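PDB 4EXR: putative lipoprotein from Clostridium difficile, which is of unknown function but carries two PepSY (peptidase propeptide and YPEB) domains and holds a sodium ion in the crystal. Local coordinates for residues K105-L110 and L136-D141. Sequence-based numbering, arbitrary orientation.
Sequences KEKLDL and LDKDLD. With NA (sodium ion), chain B.
Two backbone carbonyls two residues apart receive the ammonium of Lys138 across this contact: NZ donates to Lys105 O at 2.6 Å and Lys107 O at 2.8 Å. The setting is a pair of PepSY domains whose strands run on as one antiparallel sheet, with strands 49-58 and 130-139 side by side at the junction; the linking loop 105-110 lies against the end of strand 130-139. One ammonium bridging both oxygens thus ties the end of a 3-10 segment and the loop that follows it to the strand. Lys138 leaves the backbone extended, then bends at chi3 (79°), which swings CE to within 3.3 Å of Lys107 O. NZ meets both oxygens off their carbonyl planes, tilted 32° at Lys105 and 21° at Lys107. Beside this polar end, the Leu108 methyls divide the strand between them: CD1 sits by Leu136 CB, while CD2 rests on the peptide joining Asp137 to Lys138, 3.6 Å from Asp137 C. Leu110 CD2 adds a looser touch on Leu136 CD1. Asp137 OD1 binds the sodium ion (2.3 Å), with Asp52 OD1 and Val51 O of strand 49-58. The loop reaches that ion through a water, which coordinates sodium at 2.4 Å and donates to Glu106 O at 2.6 Å.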
# COMPACT_ATOMS: atom_id res chain seq x y z
N LYS A 105 9.21 18.33 6.39
CA LYS A 105 10.00 18.75 7.54
C LYS A 105 10.63 17.57 8.30
O LYS A 105 11.57 17.75 9.08
CB LYS A 105 9.19 19.64 8.48
CG LYS A 105 8.75 20.96 7.80
CD LYS A 105 7.87 21.81 8.71
CE LYS A 105 8.71 22.62 9.71
NZ LYS A 105 9.44 23.74 9.06
N GLU A 106 10.11 16.37 8.06
CA GLU A 106 10.62 15.17 8.70
C GLU A 106 11.81 14.56 7.97
O GLU A 106 12.31 13.49 8.34
CB GLU A 106 9.50 14.13 8.79
CG GLU A 106 8.30 14.61 9.59
CD GLU A 106 8.18 13.91 10.93
OE1 GLU A 106 9.22 13.74 11.62
OE2 GLU A 106 7.06 13.51 11.30
N LYS A 107 12.28 15.23 6.93
CA LYS A 107 13.30 14.62 6.08
C LYS A 107 14.60 14.36 6.84
O LYS A 107 15.04 15.17 7.66
CB LYS A 107 13.57 15.44 4.82
CG LYS A 107 14.12 16.82 5.05
CD LYS A 107 14.50 17.43 3.71
CE LYS A 107 14.75 18.91 3.81
NZ LYS A 107 13.55 19.62 4.33
N LEU A 108 15.19 13.20 6.56
CA LEU A 108 16.43 12.78 7.18
C LEU A 108 17.61 13.54 6.62
O LEU A 108 17.64 13.90 5.45
CB LEU A 108 16.63 11.27 6.91
CG LEU A 108 15.50 10.35 7.37
CD1 LEU A 108 15.88 8.85 7.15
CD2 LEU A 108 15.18 10.64 8.83
N ASP A 109 18.61 13.79 7.46
CA ASP A 109 19.88 14.31 6.97
C ASP A 109 20.81 13.11 6.71
O ASP A 109 21.35 12.52 7.64
CB ASP A 109 20.50 15.28 7.97
CG ASP A 109 21.84 15.82 7.51
OD1 ASP A 109 22.27 15.51 6.37
OD2 ASP A 109 22.45 16.58 8.30
N LEU A 110 20.96 12.75 5.44
CA LEU A 110 21.67 11.51 5.08
C LEU A 110 23.06 11.75 4.53
O LEU A 110 23.73 10.82 4.09
CB LEU A 110 20.86 10.70 4.07
CG LEU A 110 19.50 10.22 4.56
CD1 LEU A 110 18.72 9.56 3.44
CD2 LEU A 110 19.66 9.27 5.75
N LEU A 136 16.78 4.63 10.38
CA LEU A 136 17.26 5.99 10.47
C LEU A 136 16.02 6.84 10.64
O LEU A 136 15.03 6.64 9.94
CB LEU A 136 17.99 6.37 9.19
CG LEU A 136 19.44 5.88 9.16
CD1 LEU A 136 19.93 5.77 7.72
CD2 LEU A 136 20.32 6.84 9.97
N ASP A 137 16.07 7.77 11.59
CA ASP A 137 14.93 8.61 11.92
C ASP A 137 15.47 9.97 12.36
O ASP A 137 16.67 10.12 12.59
CB ASP A 137 14.11 7.96 13.04
CG ASP A 137 12.68 8.52 13.15
OD1 ASP A 137 12.25 9.31 12.27
OD2 ASP A 137 11.98 8.15 14.11
N LYS A 138 14.59 10.96 12.45
CA LYS A 138 15.01 12.27 12.90
C LYS A 138 14.02 12.83 13.92
O LYS A 138 12.81 12.76 13.72
CB LYS A 138 15.12 13.24 11.72
CG LYS A 138 15.49 14.68 12.15
CD LYS A 138 15.47 15.67 10.99
CE LYS A 138 14.05 16.10 10.67
NZ LYS A 138 14.02 17.03 9.49
N ASP A 139 14.56 13.35 15.01
CA ASP A 139 13.76 14.14 15.95
C ASP A 139 14.65 15.25 16.48
O ASP A 139 15.87 15.06 16.61
CB ASP A 139 13.24 13.26 17.08
CG ASP A 139 12.21 13.97 17.96
OD1 ASP A 139 11.63 14.98 17.49
OD2 ASP A 139 11.99 13.53 19.11
N LEU A 140 14.06 16.42 16.76
CA LEU A 140 14.80 17.56 17.31
C LEU A 140 15.99 17.91 16.42
O LEU A 140 17.06 18.30 16.92
CB LEU A 140 15.28 17.26 18.74
CG LEU A 140 14.21 16.84 19.74
CD1 LEU A 140 14.82 16.52 21.10
CD2 LEU A 140 13.13 17.92 19.86
N ASP A 141 15.81 17.73 15.12
CA ASP A 141 16.82 18.08 14.11
C ASP A 141 18.05 17.16 14.12
O ASP A 141 19.05 17.43 13.45
CB ASP A 141 17.24 19.55 14.24
CG ASP A 141 17.35 20.24 12.90
OD1 ASP A 141 16.63 19.83 11.97
OD2 ASP A 141 18.16 21.19 12.79
NA NA B . 11.15 9.70 10.25
O HOH W 1 11.91 11.92 10.37
O HOH W 2 8.89 10.01 9.63